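Iron-regulated outer membrane protein (PDB 4B7O) is a TonB-dependent outer-membrane iron transporter of Neisseria meningitidis that probably takes up iron-siderophore complexes. Local coordinates at residues E334-S339 with H356-T361; D548-A553 with A596-G601; G601-K606 with A641-R646. All coordinates share one frame; numbering follows the deposited sequence.

Interaction 1. Residues E334-S339 with H356-T361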
loop_
_atom_site.group_PDB
_atom_site.type_symbol
_atom_site.label_atom_id
_atom_site.label_comp_id
_atom_site.label_asym_id
_atom_site.label_seq_id
_atom_site.Cartn_x
_atom_site.Cartn_y
_atom_site.Cartn_z
ATOM N N GLU A 334 15.254 2.347 1.146
ATOM C CA GLU A 334 15.874 1.124 1.612
ATOM C C GLU A 334 14.886 0.333 2.433
ATOM O O GLU A 334 14.290 0.857 3.348
ATOM C CB GLU A 334 17.144 1.383 2.450
ATOM C CG GLU A 334 18.180 2.287 1.774
ATOM C CD GLU A 334 19.406 1.585 1.121
ATOM O OE1 GLU A 334 19.374 0.346 0.846
ATOM O OE2 GLU A 334 20.412 2.314 0.863
ATOM N N LYS A 335 14.745 -0.932 2.090
ATOM C CA LYS A 335 13.980 -1.900 2.810
ATOM C C LYS A 335 15.089 -2.851 3.352
ATOM O O LYS A 335 15.916 -3.302 2.553
ATOM C CB LYS A 335 13.019 -2.612 1.825
ATOM C CG LYS A 335 11.876 -3.452 2.411
ATOM C CD LYS A 335 10.485 -2.726 2.405
ATOM C CE LYS A 335 9.340 -3.381 1.550
ATOM N NZ LYS A 335 8.738 -4.752 1.858
ATOM N N LYS A 336 15.108 -3.122 4.677
ATOM C CA LYS A 336 16.079 -4.014 5.377
ATOM C C LYS A 336 15.379 -5.027 6.244
ATOM O O LYS A 336 14.442 -4.691 6.971
ATOM C CB LYS A 336 17.024 -3.260 6.311
ATOM C CG LYS A 336 17.791 -2.113 5.652
ATOM C CD LYS A 336 18.682 -1.354 6.651
ATOM C CE LYS A 336 18.924 0.107 6.239
ATOM N NZ LYS A 336 19.849 0.757 7.220
ATOM N N ARG A 337 15.819 -6.273 6.163
ATOM C CA ARG A 337 15.372 -7.284 7.094
ATOM C C ARG A 337 16.593 -7.777 7.805
ATOM O O ARG A 337 17.588 -8.182 7.181
ATOM C CB ARG A 337 14.727 -8.488 6.397
ATOM C CG ARG A 337 14.376 -9.629 7.343
ATOM C CD ARG A 337 13.896 -10.773 6.511
ATOM N NE ARG A 337 13.581 -12.019 7.224
ATOM C CZ ARG A 337 14.483 -12.880 7.716
ATOM N NH1 ARG A 337 15.817 -12.662 7.628
ATOM N NH2 ARG A 337 14.029 -13.963 8.335
ATOM N N TYR A 338 16.493 -7.804 9.116
ATOM C CA TYR A 338 17.579 -8.291 9.927
ATOM C C TYR A 338 17.008 -9.371 10.801
ATOM O O TYR A 338 16.087 -9.122 11.609
ATOM C CB TYR A 338 18.163 -7.162 10.790
ATOM C CG TYR A 338 18.985 -7.701 11.940
ATOM C CD1 TYR A 338 20.254 -8.248 11.717
ATOM C CD2 TYR A 338 18.487 -7.690 13.251
ATOM C CE1 TYR A 338 21.003 -8.767 12.763
ATOM C CE2 TYR A 338 19.227 -8.199 14.304
ATOM C CZ TYR A 338 20.490 -8.726 14.061
ATOM O OH TYR A 338 21.242 -9.223 15.094
ATOM N N SER A 339 17.537 -10.580 10.634
ATOM C CA SER A 339 17.282 -11.629 11.613
ATOM C C SER A 339 18.481 -11.792 12.544
ATOM O O SER A 339 19.642 -11.705 12.100
ATOM C CB SER A 339 17.044 -12.929 10.922
ATOM O OG SER A 339 16.478 -13.804 11.831
ATOM N N HIS A 356 21.254 -10.404 7.139
ATOM C CA HIS A 356 20.877 -9.070 6.680
ATOM C C HIS A 356 20.464 -9.192 5.267
ATOM O O HIS A 356 21.179 -9.776 4.454
ATOM C CB HIS A 356 22.042 -8.082 6.723
ATOM C CG HIS A 356 22.468 -7.726 8.110
ATOM N ND1 HIS A 356 23.119 -8.614 8.929
ATOM C CD2 HIS A 356 22.294 -6.548 8.856
ATOM C CE1 HIS A 356 23.356 -8.022 10.127
ATOM N NE2 HIS A 356 22.839 -6.769 10.090
ATOM N N THR A 357 19.285 -8.651 4.957
ATOM C CA THR A 357 18.785 -8.609 3.592
ATOM C C THR A 357 18.346 -7.182 3.282
ATOM O O THR A 357 17.646 -6.524 4.101
ATOM C CB THR A 357 17.644 -9.608 3.362
ATOM O OG1 THR A 357 17.840 -10.766 4.188
ATOM C CG2 THR A 357 17.597 -10.038 1.869
ATOM N N ARG A 358 18.754 -6.715 2.104
ATOM C CA ARG A 358 18.534 -5.345 1.742
ATOM C C ARG A 358 17.912 -5.202 0.369
ATOM O O ARG A 358 18.227 -5.979 -0.532
ATOM C CB ARG A 358 19.871 -4.580 1.784
ATOM C CG ARG A 358 19.797 -3.325 2.628
ATOM C CD ARG A 358 21.143 -2.870 3.173
ATOM N NE ARG A 358 21.977 -2.342 2.100
ATOM C CZ ARG A 358 23.170 -2.846 1.786
ATOM N NH1 ARG A 358 23.639 -3.877 2.477
ATOM N NH2 ARG A 358 23.899 -2.335 0.795
ATOM N N ILE A 359 17.060 -4.191 0.193
ATOM C CA ILE A 359 16.548 -3.831 -1.123
ATOM C C ILE A 359 16.692 -2.344 -1.271
ATOM O O ILE A 359 16.322 -1.594 -0.391
ATOM C CB ILE A 359 15.076 -4.147 -1.278
ATOM C CG1 ILE A 359 14.767 -5.577 -0.899
ATOM C CG2 ILE A 359 14.676 -3.949 -2.734
ATOM C CD1 ILE A 359 13.282 -5.829 -0.943
ATOM N N THR A 360 17.235 -1.892 -2.370
ATOM C CA THR A 360 17.635 -0.511 -2.455
ATOM C C THR A 360 16.916 -0.007 -3.674
ATOM O O THR A 360 16.979 -0.628 -4.714
ATOM C CB THR A 360 19.211 -0.325 -2.620
ATOM O OG1 THR A 360 19.912 -0.681 -1.424
ATOM C CG2 THR A 360 19.570 1.093 -2.875
ATOM N N THR A 361 16.240 1.114 -3.560
ATOM C CA THR A 361 15.527 1.624 -4.671
ATOM C C THR A 361 15.950 3.008 -4.861
ATOM O O THR A 361 15.915 3.778 -3.897
ATOM C CB THR A 361 14.013 1.577 -4.393
ATOM O OG1 THR A 361 13.644 0.202 -4.290
ATOM C CG2 THR A 361 13.198 2.221 -5.549
#
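Thr360 and Glu334 meet through their side chains on one face of an antiparallel strand pair. Thr360 OG1 donates to Glu334 OE1 at 2.5 Å, arriving 40° out of the carboxylate plane. The Glu334 chain bends at its second torsion (chi2 -101°), which turns its carboxylate across to the neighbouring strand. The same OE1 lies in the plane of the Arg358 guanidinium, at its edge, and makes a long salt bridge to Arg358 NE at 3.9 Å. OE1 is gripped by the hydroxyl, and the cation adds a long, probably weak attraction.

Apolar and aromatic contacts continue along this face. Lys336 and Arg358 run side by side, with Lys336 CG 3.8 Å from Arg358 CG. Farther along, Tyr338 CD1 sits over one face of the His356 imidazole, offset toward its rim, 3.4 Å from His356 NE2. The two rings are oblique, with planes at 52°. His356 ND1 is hydrogen-bonded to Gln392 OE1, which helps fix the imidazole.

The backbone forms a regular ladder. Lys335 and Ile359 exchange two hydrogen bonds, and so do Arg337 and Thr357. The side chains of these four residues lie on the other face, where Lys335 CB meets Ile359 CB at 4.0 Å. Arg337 NH1 makes a salt bridge with Asp342 OD2, beyond the pair.

The pair joins strands 323-339 and 355-373 of the TonB-dependent receptor barrel. Strand 303-320 bonds the far edge of 334-339, and strand 376-391 flanks 356-361 through Lys390.

Interaction 2. Residues D548-A553 with A596-G601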
loop_
_atom_site.group_PDB
_atom_site.type_symbol
_atom_site.label_atom_id
_atom_site.label_comp_id
_atom_site.label_asym_id
_atom_site.label_seq_id
_atom_site.Cartn_x
_atom_site.Cartn_y
_atom_site.Cartn_z
ATOM N N ASP A 548 -24.187 18.613 -2.616
ATOM C CA ASP A 548 -24.894 19.893 -2.471
ATOM C C ASP A 548 -24.550 20.546 -1.135
ATOM O O ASP A 548 -25.292 21.374 -0.615
ATOM C CB ASP A 548 -26.409 19.682 -2.595
ATOM C CG ASP A 548 -26.952 18.866 -1.459
ATOM O OD1 ASP A 548 -26.353 18.950 -0.378
ATOM O OD2 ASP A 548 -27.953 18.141 -1.638
ATOM N N GLY A 549 -23.423 20.153 -0.563
ATOM C CA GLY A 549 -23.022 20.664 0.722
ATOM C C GLY A 549 -23.723 20.068 1.931
ATOM O O GLY A 549 -23.301 20.318 3.020
ATOM N N THR A 550 -24.787 19.295 1.725
ATOM C CA THR A 550 -25.511 18.577 2.764
ATOM C C THR A 550 -25.463 17.083 2.460
ATOM O O THR A 550 -25.019 16.257 3.276
ATOM C CB THR A 550 -27.003 18.979 2.774
ATOM O OG1 THR A 550 -27.146 20.182 3.534
ATOM C CG2 THR A 550 -27.886 17.907 3.433
ATOM N N PHE A 551 -25.962 16.728 1.290
ATOM C CA PHE A 551 -25.985 15.354 0.878
ATOM C C PHE A 551 -24.884 15.248 -0.150
ATOM O O PHE A 551 -24.649 16.202 -0.898
ATOM C CB PHE A 551 -27.364 14.973 0.342
ATOM C CG PHE A 551 -27.475 13.534 -0.064
ATOM C CD1 PHE A 551 -27.463 12.513 0.888
ATOM C CD2 PHE A 551 -27.571 13.176 -1.394
ATOM C CE1 PHE A 551 -27.523 11.154 0.514
ATOM C CE2 PHE A 551 -27.643 11.812 -1.777
ATOM C CZ PHE A 551 -27.607 10.799 -0.823
ATOM N N ALA A 552 -24.140 14.144 -0.099
ATOM C CA ALA A 552 -23.107 13.824 -1.088
ATOM C C ALA A 552 -23.207 12.331 -1.487
ATOM O O ALA A 552 -23.656 11.489 -0.697
ATOM C CB ALA A 552 -21.719 14.129 -0.530
ATOM N N ALA A 553 -22.800 11.995 -2.705
ATOM C CA ALA A 553 -22.805 10.595 -3.097
ATOM C C ALA A 553 -21.787 10.413 -4.199
ATOM O O ALA A 553 -21.349 11.394 -4.792
ATOM C CB ALA A 553 -24.216 10.082 -3.512
ATOM N N ALA A 596 -22.187 7.403 0.010
ATOM C CA ALA A 596 -23.105 8.512 0.164
ATOM C C ALA A 596 -22.851 9.115 1.547
ATOM O O ALA A 596 -22.332 8.436 2.432
ATOM C CB ALA A 596 -24.542 8.018 0.025
ATOM N N SER A 597 -23.222 10.367 1.751
ATOM C CA SER A 597 -23.102 10.962 3.074
ATOM C C SER A 597 -24.034 12.117 3.310
ATOM O O SER A 597 -24.520 12.739 2.353
ATOM C CB SER A 597 -21.679 11.405 3.345
ATOM O OG SER A 597 -21.240 12.241 2.332
ATOM N N TYR A 598 -24.278 12.409 4.591
ATOM C CA TYR A 598 -25.238 13.406 4.977
ATOM C C TYR A 598 -24.663 14.258 6.079
ATOM O O TYR A 598 -24.112 13.756 7.048
ATOM C CB TYR A 598 -26.522 12.732 5.411
ATOM C CG TYR A 598 -27.592 13.686 5.892
ATOM C CD1 TYR A 598 -28.265 14.543 5.003
ATOM C CD2 TYR A 598 -27.985 13.692 7.227
ATOM C CE1 TYR A 598 -29.277 15.396 5.442
ATOM C CE2 TYR A 598 -28.995 14.538 7.672
ATOM C CZ TYR A 598 -29.630 15.385 6.775
ATOM O OH TYR A 598 -30.598 16.218 7.247
ATOM N N ARG A 599 -24.760 15.560 5.938
ATOM C CA ARG A 599 -24.265 16.421 6.986
ATOM C C ARG A 599 -25.217 17.541 7.319
ATOM O O ARG A 599 -25.501 18.357 6.452
ATOM C CB ARG A 599 -22.975 17.054 6.529
ATOM C CG ARG A 599 -21.872 16.075 6.257
ATOM C CD ARG A 599 -20.605 16.761 6.690
ATOM N NE ARG A 599 -20.764 17.260 8.055
ATOM C CZ ARG A 599 -19.972 18.158 8.651
ATOM N NH1 ARG A 599 -18.939 18.702 8.006
ATOM N NH2 ARG A 599 -20.220 18.514 9.908
ATOM N N THR A 600 -25.668 17.613 8.568
ATOM C CA THR A 600 -26.384 18.783 9.061
ATOM C C THR A 600 -26.063 19.030 10.513
ATOM O O THR A 600 -26.320 18.154 11.336
ATOM C CB THR A 600 -27.931 18.633 8.950
ATOM O OG1 THR A 600 -28.557 19.420 9.967
ATOM C CG2 THR A 600 -28.425 17.223 9.191
ATOM N N GLY A 601 -25.527 20.210 10.832
ATOM C CA GLY A 601 -25.424 20.699 12.220
ATOM C C GLY A 601 -24.748 19.810 13.267
ATOM O O GLY A 601 -25.255 19.613 14.393
#
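Thr550 packs its methyl against the Tyr598 ring where strand 551-567 starts alongside the end of strand 578-600. The turn before it is shaped by Asp548. Asp548 OD1 accepts from Thr550 N at 2.6 Å, nearly in line with its own C-O bond, which makes an Asx turn. It also accepts from Phe551 N at 2.8 Å, from the syn side and 31° out of the carboxylate plane. Asp548 OD2 is held by the hydroxyl of Tyr546. Gly549 takes a positive phi, with backbone angles that would press a side chain against the preceding carbonyl.

At Thr550, CG2 stands anti to the backbone N and lies alongside the ring, 3.5 Å from Tyr598 CE1. Thr550 O accepts from Arg599 N at 2.8 Å. This is the first rung of the pairing.

Phe551 is paired with Tyr598 without backbone hydrogen bonds between them. Its ring is swung along the strand (chi1 -178°), so that CD1 comes to 3.3 Å from Ser597 O. The far end of the ring is near a methyl, with Phe551 CZ 4.2 Å from Ala596 CB.

Ala552 and Ser597 form the hydrogen-bonded pair, N to O in both directions. On their face of the sheet, Ala552 CB touches Ser597 OG at 3.5 Å. Ala553 then meets Ala596, their CB atoms 4.1 Å apart. The backbones are close here.

The chemistry divides in two. Backbone bonds set the register. The side chains add mostly apolar contacts and a few carbon-to-oxygen ones; no charged pair is among them. The carboxylate of Asp548 works within its own segment, tying down the turn amides as strand 551-567 starts.

Interaction 3. Residues G601-K606 with A641-R646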
loop_
_atom_site.group_PDB
_atom_site.type_symbol
_atom_site.label_atom_id
_atom_site.label_comp_id
_atom_site.label_asym_id
_atom_site.label_seq_id
_atom_site.Cartn_x
_atom_site.Cartn_y
_atom_site.Cartn_z
ATOM N N GLY A 601 -25.527 20.210 10.832
ATOM C CA GLY A 601 -25.424 20.699 12.220
ATOM C C GLY A 601 -24.748 19.810 13.267
ATOM O O GLY A 601 -25.255 19.613 14.393
ATOM N N GLY A 602 -23.610 19.248 12.915
ATOM C CA GLY A 602 -22.931 18.365 13.862
ATOM C C GLY A 602 -23.180 16.887 13.639
ATOM O O GLY A 602 -22.396 16.079 14.100
ATOM N N LEU A 603 -24.269 16.524 12.982
ATOM C CA LEU A 603 -24.467 15.108 12.641
ATOM C C LEU A 603 -23.786 14.806 11.319
ATOM O O LEU A 603 -23.883 15.607 10.383
ATOM C CB LEU A 603 -25.938 14.778 12.500
ATOM C CG LEU A 603 -26.210 13.355 11.995
ATOM C CD1 LEU A 603 -25.812 12.321 13.061
ATOM C CD2 LEU A 603 -27.674 13.242 11.651
ATOM N N THR A 604 -23.104 13.657 11.239
ATOM C CA THR A 604 -22.458 13.185 10.014
ATOM C C THR A 604 -22.831 11.724 9.831
ATOM O O THR A 604 -22.660 10.949 10.746
ATOM C CB THR A 604 -20.932 13.304 10.149
ATOM O OG1 THR A 604 -20.595 14.658 10.426
ATOM C CG2 THR A 604 -20.236 12.892 8.876
ATOM N N ALA A 605 -23.372 11.344 8.679
ATOM C CA ALA A 605 -23.708 9.947 8.409
ATOM C C ALA A 605 -23.079 9.538 7.063
ATOM O O ALA A 605 -23.229 10.279 6.071
ATOM C CB ALA A 605 -25.222 9.745 8.335
ATOM N N LYS A 606 -22.418 8.375 7.010
ATOM C CA LYS A 606 -21.815 7.922 5.758
ATOM C C LYS A 606 -22.178 6.501 5.499
ATOM O O LYS A 606 -22.407 5.794 6.422
ATOM C CB LYS A 606 -20.299 8.028 5.803
ATOM C CG LYS A 606 -19.819 9.400 6.264
ATOM C CD LYS A 606 -18.312 9.548 6.098
ATOM C CE LYS A 606 -17.771 10.519 7.139
ATOM N NZ LYS A 606 -16.402 10.999 6.830
ATOM N N ALA A 641 -20.375 1.992 7.362
ATOM C CA ALA A 641 -21.299 3.091 7.658
ATOM C C ALA A 641 -20.808 3.739 8.914
ATOM O O ALA A 641 -20.186 3.078 9.745
ATOM C CB ALA A 641 -22.720 2.583 7.897
ATOM N N SER A 642 -21.116 5.018 9.107
ATOM C CA SER A 642 -20.916 5.580 10.423
ATOM C C SER A 642 -21.915 6.639 10.684
ATOM O O SER A 642 -22.457 7.243 9.762
ATOM C CB SER A 642 -19.494 6.167 10.636
ATOM O OG SER A 642 -19.146 7.067 9.608
ATOM N N LEU A 643 -22.109 6.915 11.962
ATOM C CA LEU A 643 -22.981 7.984 12.356
ATOM C C LEU A 643 -22.289 8.663 13.451
ATOM O O LEU A 643 -21.838 8.006 14.369
ATOM C CB LEU A 643 -24.283 7.381 12.851
ATOM C CG LEU A 643 -25.347 8.367 13.273
ATOM C CD1 LEU A 643 -25.607 9.305 12.084
ATOM C CD2 LEU A 643 -26.604 7.575 13.647
ATOM N N ALA A 644 -22.136 9.967 13.373
ATOM C CA ALA A 644 -21.422 10.660 14.431
ATOM C C ALA A 644 -22.067 11.994 14.749
ATOM O O ALA A 644 -22.542 12.674 13.860
ATOM C CB ALA A 644 -19.976 10.893 14.034
ATOM N N TYR A 645 -21.999 12.397 16.009
ATOM C CA TYR A 645 -22.584 13.646 16.431
ATOM C C TYR A 645 -21.612 14.450 17.252
ATOM O O TYR A 645 -21.008 13.954 18.211
ATOM C CB TYR A 645 -23.866 13.435 17.245
ATOM C CG TYR A 645 -24.516 14.760 17.446
ATOM C CD1 TYR A 645 -25.282 15.340 16.422
ATOM C CD2 TYR A 645 -24.285 15.495 18.604
ATOM C CE1 TYR A 645 -25.845 16.586 16.574
ATOM C CE2 TYR A 645 -24.840 16.743 18.778
ATOM C CZ TYR A 645 -25.618 17.277 17.756
ATOM O OH TYR A 645 -26.153 18.519 17.912
ATOM N N ARG A 646 -21.472 15.713 16.882
ATOM C CA ARG A 646 -20.572 16.616 17.595
ATOM C C ARG A 646 -21.296 17.724 18.408
ATOM O O ARG A 646 -21.993 18.545 17.850
ATOM C CB ARG A 646 -19.557 17.201 16.636
ATOM C CG ARG A 646 -18.537 18.015 17.382
ATOM C CD ARG A 646 -17.303 18.178 16.566
ATOM N NE ARG A 646 -16.206 17.869 17.441
ATOM C CZ ARG A 646 -15.230 17.026 17.181
ATOM N NH1 ARG A 646 -15.157 16.376 16.036
ATOM N NH2 ARG A 646 -14.335 16.836 18.107
#
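Tyr645 lays its ring beside the Gly601-Gly602 turn, where two strands of the TonB-dependent receptor beta-barrel pair antiparallel. Tyr645 CE1 is 3.8 Å from Gly601 O, and Tyr645 CD1 is 4.0 Å from Leu603 CB. Tyr645 CG lies anti to the backbone N (chi1 -171°), which carries the ring alongside the turn. On the same face, Leu643 CD1 packs on Ala605 CB at 3.8 Å, though the exact placing of the leucine tip is uncertain.

The backbone sets these positions. Thr604 and Ala644 exchange two hydrogen bonds, as do Lys606 and Ser642. Gly602 has a positive phi, and a side chain there would run into Arg646 O.

Farther out, strand 578-600 flanks segment 601-606, and strand 652-665 flanks 641-646. Polar ends on the other face reach the plug domain: Ser642 OG is hydrogen-bonded to Glu91 OE2, and the Arg646 guanidinium forms a salt bridge with Glu79. Asn696 and Asn651 also hold that guanidinium. At the turn end of the ladder, the Arg646 N to Gly602 O bond, 3.0 Å, meets the carbonyl from 39° above its plane.

Overall arrangement
All three contacts are antiparallel strand pairs of the same barrel. Interactions 2 and 3 are neighbours: they share Gly601, and strands 578-600 and 603-618 join them, with Tyr598 N probably bonded to Ala605 O. Interaction 1 lies on the opposite side of the chain's centre, its nearest atoms about 33 Å from interaction 2 and about 30 Å from interaction 3. It is partly buried, while the other two are surface contacts. Charged and polar side chains cross the seam in interaction 1. In 2 and 3 the side-chain contacts across the seam are mostly apolar, beside glycine-containing turns. Interaction 3 also sends polar side chains to the plug.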